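Local atomic coordinates of ancestral D-type dye decolorizing peroxidase (Geotrichum candidum, PDB entry 7ANV), a protein that probably uses its bound haem and hydrogen peroxide to oxidise dyes and other substrates, as in related D-type dye-decolorizing peroxidases. Residues N6-D11 and T46-V51; K253-V258 and F465-G470; Y372-T377 and T386-G391. All coordinates share one frame; numbering follows the deposited sequence.

Interaction 1 (N6-D11 and T46-V51); sequences NNIQGD and TTTAQV
Asn6 and Thr47 meet side chain to side chain, the asparagine reaching from an irregular run near the start of the chain to the residue that precedes helix 48-59. The two groups cross at a slant. Thr47 OG1 donates to Asn6 OD1 over 2.8 Å, and the hydroxyl oxygen lies in the plane of the amide carbonyl. Thr47 keeps OG1 between its own backbone N and carbonyl carbon (chi1 63°), where the same oxygen also accepts from Gln50 N at 3.2 Å, with a fairly straight N-H...O angle of 161°. The hydroxyl therefore works in both senses, and giving its hydrogen to Asn6 fixes its rotation. The methyl of the same residue also packs on the asparagine, Thr47 CG2 resting 3.3 Å from Asn6 O, while Ala49 CB, in the first helical turn, sits 3.7 Å from Asn6 OD1.

Thr47 is thus the N-cap of helix 48-59 in the first alpha+beta half of the peroxidase, and the N-terminal run is joined to it separately by a single beta bridge, Gln9 with Thr47. Thr48 N, at the start of the helix, donates to Ile8 O at 2.9 Å, and Gly10 N donates to Thr46 O at 2.7 Å.

Ile8 and Thr48 lie side by side and point the same way, with Ile8 CG2 3.6 Å from Thr48 OG1; that hydroxyl has its polar partner in Leu13 O. Gly10 brings its CA to 3.5 Å from Thr47 C, a closeness that goes with its having no side chain, and Val51 CG2 touches its backbone. Gln9 points the other way, its amide bonded to Pro477 O and Ile82 N, and Thr46 OG1 binds Val80 N on strand 78-84.

Interaction 2 (K253-V258 and F465-G470); sequences KLQQLV and FVVPRG. With HEM (protoporphyrin IX containing Fe), chain B.
Gln255 and Val467 face each other as an antiparallel hydrogen-bonded pair, Val467 N giving to Gln255 O at 2.8 Å and Gln255 N returning a bond to Val467 O. The backbone ladder continues on one side with Arg469 N to Lys253 O and on the other with Leu257 N to Phe465 O, the latter 2.9 Å long.

Among side chains, the polar contact is a side-on grip. Arg469 NE, at 2.7 Å, and Arg469 NH2, at 2.8 Å, both donate to Gln255 OE1, which lies in the guanidinium plane. The amide plane is turned 36° from it. Gln255 is extended, whereas Arg469 bends at chi2 (-63°), which brings its guanidinium over Val467, whose CG1 sits against the centre of one face.

Apolar contacts gather on the face of Leu254, Val466 and Pro468. Leu254 CB meets Val466 CG1 at 3.7 Å, and Leu254 CD2 lies across Pro468 CB. The same face meets the haem: Leu254 CD1 is 3.7 Å from haem CAB, Val466 CG2 touches vinyl carbon CBB, and the chain of Gln256, whose NE2 bonds to Glu193, runs beside that vinyl group. Such a sheet face against the porphyrin belongs to the haem pocket of the peroxidase's second ferredoxin-like half.

Interaction 3 (Y372-T377 and T386-G391); sequences YGPEVT and TKHDRG. With SO4 (sulfate ion), chain D; SO4 (sulfate ion), chain G.
Tyr372 and Gly391 form an antiparallel hydrogen-bonded pair at the mouth of the connection between neighbouring strands 366-372 and 391-398, a partly buried contact whose two arms diverge toward helix 378-383. Tyr372 N and Gly391 O are 2.9 Å apart, and Gly391 N answers to Tyr372 O. The tyrosine CG sits between the backbone N and carbonyl carbon (chi1 75°), which folds the ring back across the opposing strand: Gly391 N lies over its centre, 3.3 Å above the ring plane, with Arg390 C nearer the rim. The phenol then ends at Asp389, Tyr372 OH donating to OD1 over 2.7 Å on the syn side of the carboxylate but well out of its plane, which is turned 77° from the ring.

The connection joins two strands of the four-stranded antiparallel sheet in the C-terminal half of the dye-decolorizing peroxidase, and Arg390 ties its arms together further out. Its NE makes a straight bond (163°) to Pro374 O at 2.7 Å, near the guanidinium plane; NH2 adds weak bonds to Pro374 O and Glu375 O and a salt bridge to Glu380. Val376 CA lies over one face of the guanidinium, toward its rim.

Beyond this, His388 crosses Pro374 and Thr377 at about right angles, Thr377 CG2 lying 3.8 Å from His388 CD2. Both ring nitrogens donate to sulfates probably taken up from the crystallisation liquor: His388 ND1 to O3 of the chain D sulfate at 2.6 Å, NE2 to O3 of the chain G sulfate at 2.8 Å. Such use of both nitrogens is consistent with a protonated imidazole. Thr377 OG1 donates to the chain G sulfate too.

Overall arrangement
Interactions 2 and 3 are neighbours, their centres 11 Å apart, and interaction 3 is nested in the long loop that interaction 2 closes. Segment 253-258 joins them: Gln256 N lies 2.8 Å from Arg390 O in a probable hydrogen bond, and Lys253 NZ makes a salt bridge to Asp389 OD2 at 2.9 Å. Interaction 2 touches the haem directly, whereas in interaction 3 Gly391 CA lies about 6 Å from the nearest haem atom. Interaction 1 belongs to the other half of the chain. Its centre is 30 Å from that of interaction 2 and 32 Å from that of interaction 3, and its nearest atoms stay about 14 Å from both.

Interaction 1 (N6-D11 and T46-V51)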
loop_
_atom_site.group_PDB
_atom_site.type_symbol
_atom_site.label_atom_id
_atom_site.label_comp_id
_atom_site.label_asym_id
_atom_site.label_seq_id
_atom_site.Cartn_x
_atom_site.Cartn_y
_atom_site.Cartn_z
ATOM N N ASN A 6 -0.116 -4.606 23.226
ATOM C CA ASN A 6 -0.198 -6.070 23.281
ATOM C C ASN A 6 -1.598 -6.559 22.904
ATOM O O ASN A 6 -1.791 -7.808 22.948
ATOM C CB ASN A 6 0.232 -6.635 24.626
ATOM C CG ASN A 6 0.881 -7.991 24.520
ATOM O OD1 ASN A 6 1.542 -8.356 23.537
ATOM N ND2 ASN A 6 0.666 -8.800 25.534
ATOM N N ASN A 7 -2.508 -5.650 22.538
ATOM C CA ASN A 7 -3.850 -6.023 22.034
ATOM C C ASN A 7 -3.979 -5.821 20.529
ATOM O O ASN A 7 -5.046 -6.165 19.965
ATOM C CB ASN A 7 -4.936 -5.260 22.792
ATOM C CG ASN A 7 -6.293 -5.924 22.649
ATOM O OD1 ASN A 7 -6.402 -7.123 22.733
ATOM N ND2 ASN A 7 -7.288 -5.108 22.399
ATOM N N ILE A 8 -2.974 -5.242 19.882
ATOM C CA ILE A 8 -3.059 -4.778 18.483
ATOM C C ILE A 8 -2.168 -5.711 17.679
ATOM O O ILE A 8 -1.016 -5.933 18.084
ATOM C CB ILE A 8 -2.617 -3.301 18.379
ATOM C CG1 ILE A 8 -3.562 -2.377 19.152
ATOM C CG2 ILE A 8 -2.476 -2.868 16.945
ATOM C CD1 ILE A 8 -2.961 -1.005 19.464
ATOM N N GLN A 9 -2.668 -6.246 16.600
ATOM C CA GLN A 9 -1.841 -7.063 15.698
ATOM C C GLN A 9 -0.680 -6.240 15.122
ATOM O O GLN A 9 -0.903 -5.128 14.619
ATOM C CB GLN A 9 -2.714 -7.702 14.620
ATOM C CG GLN A 9 -3.576 -8.836 15.154
ATOM C CD GLN A 9 -4.034 -9.725 14.019
ATOM O OE1 GLN A 9 -3.221 -10.378 13.337
ATOM N NE2 GLN A 9 -5.327 -9.744 13.783
ATOM N N GLY A 10 0.532 -6.814 15.146
ATOM C CA GLY A 10 1.788 -6.074 14.931
ATOM C C GLY A 10 2.035 -5.601 13.518
ATOM O O GLY A 10 2.972 -4.812 13.330
ATOM N N ASP A 11 1.300 -6.036 12.504
ATOM C CA ASP A 11 1.519 -5.427 11.157
ATOM C C ASP A 11 0.903 -4.033 11.096
ATOM O O ASP A 11 1.292 -3.258 10.208
ATOM C CB ASP A 11 0.933 -6.260 10.025
ATOM C CG ASP A 11 1.682 -6.057 8.719
ATOM O OD1 ASP A 11 2.933 -5.891 8.768
ATOM O OD2 ASP A 11 1.003 -6.167 7.679
ATOM N N THR A 46 1.646 -12.129 16.411
ATOM C CA THR A 46 2.619 -11.091 16.794
ATOM C C THR A 46 1.890 -9.775 17.031
ATOM O O THR A 46 1.230 -9.282 16.094
ATOM C CB THR A 46 3.659 -10.900 15.698
ATOM O OG1 THR A 46 4.155 -12.192 15.310
ATOM C CG2 THR A 46 4.797 -10.031 16.150
ATOM N N THR A 47 1.997 -9.269 18.238
ATOM C CA THR A 47 1.362 -7.980 18.610
ATOM C C THR A 47 2.329 -6.847 18.309
ATOM O O THR A 47 3.542 -7.103 18.138
ATOM C CB THR A 47 1.001 -7.932 20.086
ATOM O OG1 THR A 47 2.208 -8.026 20.857
ATOM C CG2 THR A 47 0.046 -9.034 20.436
ATOM N N THR A 48 1.829 -5.620 18.358
ATOM C CA THR A 48 2.709 -4.439 18.182
ATOM C C THR A 48 3.756 -4.442 19.298
ATOM O O THR A 48 4.933 -4.076 19.024
ATOM C CB THR A 48 1.891 -3.144 18.090
ATOM O OG1 THR A 48 1.136 -3.141 16.883
ATOM C CG2 THR A 48 2.791 -1.934 18.111
ATOM N N ALA A 49 3.375 -4.796 20.532
ATOM C CA ALA A 49 4.337 -4.891 21.649
ATOM C C ALA A 49 5.503 -5.800 21.226
ATOM O O ALA A 49 6.682 -5.410 21.424
ATOM C CB ALA A 49 3.652 -5.371 22.929
ATOM N N GLN A 50 5.211 -6.992 20.686
ATOM C CA GLN A 50 6.254 -7.960 20.308
ATOM C C GLN A 50 7.063 -7.395 19.142
ATOM O O GLN A 50 8.278 -7.525 19.137
ATOM C CB GLN A 50 5.664 -9.311 19.925
ATOM C CG GLN A 50 6.752 -10.335 19.631
ATOM C CD GLN A 50 7.652 -10.579 20.815
ATOM O OE1 GLN A 50 7.213 -10.688 21.952
ATOM N NE2 GLN A 50 8.942 -10.665 20.562
ATOM N N VAL A 51 6.419 -6.751 18.183
ATOM C CA VAL A 51 7.180 -6.118 17.055
ATOM C C VAL A 51 8.216 -5.126 17.586
ATOM O O VAL A 51 9.349 -5.077 17.083
ATOM C CB VAL A 51 6.222 -5.445 16.055
ATOM C CG1 VAL A 51 6.910 -4.389 15.196
ATOM C CG2 VAL A 51 5.539 -6.461 15.203
#

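Interaction 2 (K253-V258 and F465-G470)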
loop_
_atom_site.group_PDB
_atom_site.type_symbol
_atom_site.label_atom_id
_atom_site.label_comp_id
_atom_site.label_asym_id
_atom_site.label_seq_id
_atom_site.Cartn_x
_atom_site.Cartn_y
_atom_site.Cartn_z
ATOM N N LYS A 253 -2.790 -7.190 -5.316
ATOM C CA LYS A 253 -1.670 -7.716 -6.118
ATOM C C LYS A 253 -1.515 -6.826 -7.348
ATOM O O LYS A 253 -2.431 -6.802 -8.200
ATOM C CB LYS A 253 -1.894 -9.181 -6.489
ATOM C CG LYS A 253 -0.735 -9.748 -7.277
ATOM C CD LYS A 253 -0.931 -11.164 -7.793
ATOM C CE LYS A 253 0.199 -11.480 -8.750
ATOM N NZ LYS A 253 0.077 -12.816 -9.382
ATOM N N LEU A 254 -0.435 -6.055 -7.409
ATOM C CA LEU A 254 -0.221 -5.050 -8.476
ATOM C C LEU A 254 1.013 -5.493 -9.281
ATOM O O LEU A 254 2.164 -5.318 -8.829
ATOM C CB LEU A 254 -0.018 -3.656 -7.891
ATOM C CG LEU A 254 -1.168 -3.190 -7.023
ATOM C CD1 LEU A 254 -0.870 -1.811 -6.425
ATOM C CD2 LEU A 254 -2.481 -3.194 -7.809
ATOM N N GLN A 255 0.746 -6.055 -10.451
ATOM C CA GLN A 255 1.826 -6.480 -11.371
ATOM C C GLN A 255 2.536 -5.237 -11.924
ATOM O O GLN A 255 1.834 -4.277 -12.307
ATOM C CB GLN A 255 1.226 -7.298 -12.498
ATOM C CG GLN A 255 2.310 -7.785 -13.436
ATOM C CD GLN A 255 1.766 -8.489 -14.641
ATOM O OE1 GLN A 255 0.556 -8.614 -14.821
ATOM N NE2 GLN A 255 2.682 -8.942 -15.494
ATOM N N GLN A 256 3.869 -5.243 -12.010
ATOM C CA GLN A 256 4.645 -4.115 -12.567
ATOM C C GLN A 256 5.336 -4.536 -13.860
ATOM O O GLN A 256 5.880 -5.634 -13.915
ATOM C CB GLN A 256 5.637 -3.596 -11.533
ATOM C CG GLN A 256 4.921 -2.887 -10.391
ATOM C CD GLN A 256 5.862 -2.534 -9.278
ATOM O OE1 GLN A 256 5.943 -3.196 -8.245
ATOM N NE2 GLN A 256 6.577 -1.447 -9.484
ATOM N N LEU A 257 5.280 -3.656 -14.861
ATOM C CA LEU A 257 5.896 -3.876 -16.191
ATOM C C LEU A 257 7.140 -2.983 -16.238
ATOM O O LEU A 257 7.058 -1.806 -16.646
ATOM C CB LEU A 257 4.874 -3.499 -17.266
ATOM C CG LEU A 257 3.570 -4.294 -17.224
ATOM C CD1 LEU A 257 2.679 -3.859 -18.388
ATOM C CD2 LEU A 257 3.814 -5.781 -17.247
ATOM N N VAL A 258 8.250 -3.512 -15.713
ATOM C CA VAL A 258 9.465 -2.714 -15.416
ATOM C C VAL A 258 10.166 -2.292 -16.704
ATOM O O VAL A 258 10.413 -1.095 -16.928
ATOM C CB VAL A 258 10.350 -3.442 -14.386
ATOM C CG1 VAL A 258 11.623 -2.674 -14.095
ATOM C CG2 VAL A 258 9.555 -3.631 -13.096
ATOM N N PHE A 465 1.530 0.671 -16.631
ATOM C CA PHE A 465 2.787 0.211 -15.998
ATOM C C PHE A 465 2.485 -0.724 -14.840
ATOM O O PHE A 465 3.356 -1.472 -14.464
ATOM C CB PHE A 465 3.567 1.378 -15.411
ATOM C CG PHE A 465 3.924 2.411 -16.438
ATOM C CD1 PHE A 465 4.546 2.033 -17.614
ATOM C CD2 PHE A 465 3.704 3.762 -16.170
ATOM C CE1 PHE A 465 4.863 2.993 -18.568
ATOM C CE2 PHE A 465 4.072 4.715 -17.100
ATOM C CZ PHE A 465 4.611 4.317 -18.312
ATOM N N VAL A 466 1.339 -0.527 -14.211
ATOM C CA VAL A 466 0.871 -1.303 -13.033
ATOM C C VAL A 466 -0.462 -1.934 -13.407
ATOM O O VAL A 466 -1.373 -1.206 -13.863
ATOM C CB VAL A 466 0.780 -0.421 -11.779
ATOM C CG1 VAL A 466 0.152 -1.192 -10.649
ATOM C CG2 VAL A 466 2.159 0.100 -11.411
ATOM N N VAL A 467 -0.550 -3.249 -13.310
ATOM C CA VAL A 467 -1.753 -4.002 -13.750
ATOM C C VAL A 467 -2.329 -4.683 -12.523
ATOM O O VAL A 467 -1.697 -5.593 -11.945
ATOM C CB VAL A 467 -1.449 -5.029 -14.847
ATOM C CG1 VAL A 467 -2.720 -5.747 -15.246
ATOM C CG2 VAL A 467 -0.772 -4.378 -16.056
ATOM N N PRO A 468 -3.487 -4.232 -12.013
ATOM C CA PRO A 468 -4.074 -4.909 -10.862
ATOM C C PRO A 468 -4.438 -6.356 -11.240
ATOM O O PRO A 468 -5.024 -6.585 -12.312
ATOM C CB PRO A 468 -5.318 -4.091 -10.532
ATOM C CG PRO A 468 -5.044 -2.740 -11.216
ATOM C CD PRO A 468 -4.316 -3.113 -12.496
ATOM N N ARG A 469 -4.106 -7.307 -10.354
ATOM C CA ARG A 469 -4.379 -8.746 -10.568
ATOM C C ARG A 469 -5.360 -9.268 -9.520
ATOM O O ARG A 469 -5.749 -10.438 -9.609
ATOM C CB ARG A 469 -3.064 -9.509 -10.614
ATOM C CG ARG A 469 -2.206 -9.118 -11.802
ATOM C CD ARG A 469 -2.884 -9.453 -13.126
ATOM N NE ARG A 469 -2.056 -9.152 -14.303
ATOM C CZ ARG A 469 -2.471 -9.131 -15.578
ATOM N NH1 ARG A 469 -3.742 -9.362 -15.881
ATOM N NH2 ARG A 469 -1.603 -8.848 -16.542
ATOM N N GLY A 470 -5.847 -8.404 -8.644
ATOM C CA GLY A 470 -6.888 -8.822 -7.700
ATOM C C GLY A 470 -6.545 -8.442 -6.288
ATOM O O GLY A 470 -5.405 -8.082 -5.995
HETATM C CHA HEM B . 4.397 6.326 -1.562
HETATM C CHB HEM B . 5.441 3.349 -5.238
HETATM C CHC HEM B . 0.809 1.737 -5.193
HETATM C CHD HEM B . -0.245 5.027 -1.794
HETATM C C1A HEM B . 5.068 5.639 -2.558
HETATM C C2A HEM B . 6.443 5.793 -2.858
HETATM C C3A HEM B . 6.741 4.974 -3.901
HETATM C C4A HEM B . 5.546 4.279 -4.235
HETATM C CMA HEM B . 8.095 4.778 -4.563
HETATM C CAA HEM B . 7.415 6.766 -2.199
HETATM C CBA HEM B . 7.956 6.331 -0.848
HETATM C CGA HEM B . 7.333 7.036 0.322
HETATM O O1A HEM B . 7.010 8.238 0.348
HETATM O O2A HEM B . 7.167 6.395 1.310
HETATM C C1B HEM B . 4.253 2.653 -5.532
HETATM C C2B HEM B . 4.162 1.621 -6.520
HETATM C C3B HEM B . 2.885 1.143 -6.509
HETATM C C4B HEM B . 2.165 1.922 -5.464
HETATM C CMB HEM B . 5.268 1.143 -7.421
HETATM C CAB HEM B . 2.250 0.051 -7.284
HETATM C CBB HEM B . 2.914 -0.976 -7.871
HETATM C C1C HEM B . 0.092 2.517 -4.272
HETATM C C2C HEM B . -1.289 2.455 -4.029
HETATM C C3C HEM B . -1.574 3.423 -3.083
HETATM C C4C HEM B . -0.349 4.058 -2.746
HETATM C CMC HEM B . -2.258 1.493 -4.701
HETATM C CAC HEM B . -2.844 3.824 -2.474
HETATM C CBC HEM B . -4.017 3.612 -3.054
HETATM C C1D HEM B . 0.979 5.591 -1.432
HETATM C C2D HEM B . 1.042 6.561 -0.326
HETATM C C3D HEM B . 2.340 6.930 -0.282
HETATM C C4D HEM B . 3.042 6.185 -1.351
HETATM C CMD HEM B . -0.054 7.077 0.601
HETATM C CAD HEM B . 2.959 7.914 0.687
HETATM C CBD HEM B . 2.790 9.378 0.246
HETATM C CGD HEM B . 3.290 10.330 1.292
HETATM O O1D HEM B . 4.032 11.260 0.884
HETATM O O2D HEM B . 2.945 10.233 2.497
HETATM N NA HEM B . 4.517 4.690 -3.409
HETATM N NB HEM B . 3.060 2.778 -4.929
HETATM N NC HEM B . 0.654 3.528 -3.522
HETATM N ND HEM B . 2.169 5.412 -2.053
HETATM FE FE HEM B . 2.609 4.188 -3.475
#

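Interaction 3 (Y372-T377 and T386-G391)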
loop_
_atom_site.group_PDB
_atom_site.type_symbol
_atom_site.label_atom_id
_atom_site.label_comp_id
_atom_site.label_asym_id
_atom_site.label_seq_id
_atom_site.Cartn_x
_atom_site.Cartn_y
_atom_site.Cartn_z
ATOM N N TYR A 372 7.108 -8.516 -5.019
ATOM C CA TYR A 372 7.116 -9.951 -5.355
ATOM C C TYR A 372 7.769 -10.155 -6.710
ATOM O O TYR A 372 7.789 -9.271 -7.580
ATOM C CB TYR A 372 5.707 -10.537 -5.346
ATOM C CG TYR A 372 4.856 -10.165 -6.527
ATOM C CD1 TYR A 372 4.038 -9.037 -6.525
ATOM C CD2 TYR A 372 4.838 -10.978 -7.650
ATOM C CE1 TYR A 372 3.235 -8.730 -7.622
ATOM C CE2 TYR A 372 4.032 -10.697 -8.740
ATOM C CZ TYR A 372 3.238 -9.555 -8.739
ATOM O OH TYR A 372 2.431 -9.308 -9.817
ATOM N N GLY A 373 8.259 -11.372 -6.874
ATOM C CA GLY A 373 8.742 -11.849 -8.177
ATOM C C GLY A 373 10.237 -11.649 -8.333
ATOM O O GLY A 373 10.918 -10.993 -7.541
ATOM N N PRO A 374 10.782 -12.229 -9.414
ATOM C CA PRO A 374 12.205 -12.184 -9.660
ATOM C C PRO A 374 12.613 -10.804 -10.186
ATOM O O PRO A 374 11.754 -10.023 -10.664
ATOM C CB PRO A 374 12.392 -13.259 -10.741
ATOM C CG PRO A 374 11.098 -13.197 -11.509
ATOM C CD PRO A 374 10.049 -12.978 -10.441
ATOM N N GLU A 375 13.904 -10.540 -10.084
ATOM C CA GLU A 375 14.564 -9.397 -10.740
ATOM C C GLU A 375 14.423 -9.516 -12.254
ATOM O O GLU A 375 14.227 -10.623 -12.753
ATOM C CB GLU A 375 16.031 -9.295 -10.356
ATOM C CG GLU A 375 16.227 -9.008 -8.886
ATOM C CD GLU A 375 15.702 -7.636 -8.528
ATOM O OE1 GLU A 375 16.338 -6.651 -8.972
ATOM O OE2 GLU A 375 14.631 -7.563 -7.888
ATOM N N VAL A 376 14.471 -8.364 -12.924
ATOM C CA VAL A 376 14.330 -8.264 -14.409
ATOM C C VAL A 376 15.526 -9.022 -14.993
ATOM O O VAL A 376 16.644 -8.823 -14.504
ATOM C CB VAL A 376 14.277 -6.794 -14.854
ATOM C CG1 VAL A 376 14.355 -6.659 -16.366
ATOM C CG2 VAL A 376 13.050 -6.079 -14.319
ATOM N N THR A 377 15.297 -9.911 -15.944
ATOM C CA THR A 377 16.367 -10.742 -16.540
ATOM C C THR A 377 17.064 -9.934 -17.638
ATOM O O THR A 377 16.525 -8.927 -18.110
ATOM C CB THR A 377 15.790 -12.030 -17.115
ATOM O OG1 THR A 377 15.055 -11.595 -18.261
ATOM C CG2 THR A 377 14.931 -12.800 -16.129
ATOM N N THR A 386 8.394 -7.308 -20.588
ATOM C CA THR A 386 8.116 -8.171 -19.419
ATOM C C THR A 386 7.865 -9.608 -19.900
ATOM O O THR A 386 7.003 -9.802 -20.812
ATOM C CB THR A 386 6.918 -7.673 -18.613
ATOM O OG1 THR A 386 7.366 -6.457 -18.022
ATOM C CG2 THR A 386 6.468 -8.624 -17.532
ATOM N N LYS A 387 8.580 -10.554 -19.304
ATOM C CA LYS A 387 8.330 -12.007 -19.467
ATOM C C LYS A 387 7.846 -12.627 -18.151
ATOM O O LYS A 387 7.137 -13.627 -18.214
ATOM C CB LYS A 387 9.583 -12.659 -20.058
ATOM C CG LYS A 387 9.987 -12.108 -21.417
ATOM C CD LYS A 387 11.251 -12.758 -22.021
ATOM C CE LYS A 387 11.020 -14.125 -22.638
ATOM N NZ LYS A 387 12.023 -14.384 -23.705
ATOM N N HIS A 388 8.170 -12.063 -16.986
ATOM C CA HIS A 388 7.966 -12.718 -15.676
ATOM C C HIS A 388 7.034 -11.864 -14.817
ATOM O O HIS A 388 7.067 -10.624 -14.959
ATOM C CB HIS A 388 9.315 -12.981 -15.013
ATOM C CG HIS A 388 10.164 -13.866 -15.854
ATOM N ND1 HIS A 388 9.825 -15.174 -16.075
ATOM C CD2 HIS A 388 11.264 -13.615 -16.603
ATOM C CE1 HIS A 388 10.704 -15.711 -16.913
ATOM N NE2 HIS A 388 11.602 -14.782 -17.232
ATOM N N ASP A 389 6.229 -12.519 -13.986
ATOM C CA ASP A 389 5.279 -11.834 -13.068
ATOM C C ASP A 389 6.099 -11.273 -11.903
ATOM O O ASP A 389 6.795 -12.065 -11.226
ATOM C CB ASP A 389 4.197 -12.810 -12.602
ATOM C CG ASP A 389 3.043 -12.191 -11.835
ATOM O OD1 ASP A 389 2.873 -10.945 -11.912
ATOM O OD2 ASP A 389 2.356 -12.971 -11.110
ATOM N N ARG A 390 6.017 -9.966 -11.706
ATOM C CA ARG A 390 6.673 -9.264 -10.578
ATOM C C ARG A 390 5.854 -8.021 -10.293
ATOM O O ARG A 390 5.089 -7.590 -11.173
ATOM C CB ARG A 390 8.109 -8.868 -10.908
ATOM C CG ARG A 390 8.239 -7.889 -12.066
ATOM C CD ARG A 390 9.667 -7.403 -12.246
ATOM N NE ARG A 390 10.523 -8.524 -12.603
ATOM C CZ ARG A 390 10.633 -9.072 -13.800
ATOM N NH1 ARG A 390 9.902 -8.628 -14.807
ATOM N NH2 ARG A 390 11.417 -10.128 -13.967
ATOM N N GLY A 391 5.988 -7.498 -9.097
ATOM C CA GLY A 391 5.274 -6.255 -8.740
ATOM C C GLY A 391 5.259 -6.055 -7.255
ATOM O O GLY A 391 6.290 -6.268 -6.586
HETATM S S SO4 D . 7.014 -16.276 -14.128
HETATM O O1 SO4 D . 7.955 -15.791 -13.152
HETATM O O2 SO4 D . 5.929 -15.345 -14.299
HETATM O O3 SO4 D . 7.680 -16.482 -15.398
HETATM O O4 SO4 D . 6.464 -17.526 -13.668
HETATM S S SO4 G . 14.127 -14.893 -19.697
HETATM O O1 SO4 G . 13.585 -13.597 -19.330
HETATM O O2 SO4 G . 15.510 -14.970 -19.293
HETATM O O3 SO4 G . 13.384 -15.944 -19.026
HETATM O O4 SO4 G . 14.002 -15.051 -21.128
#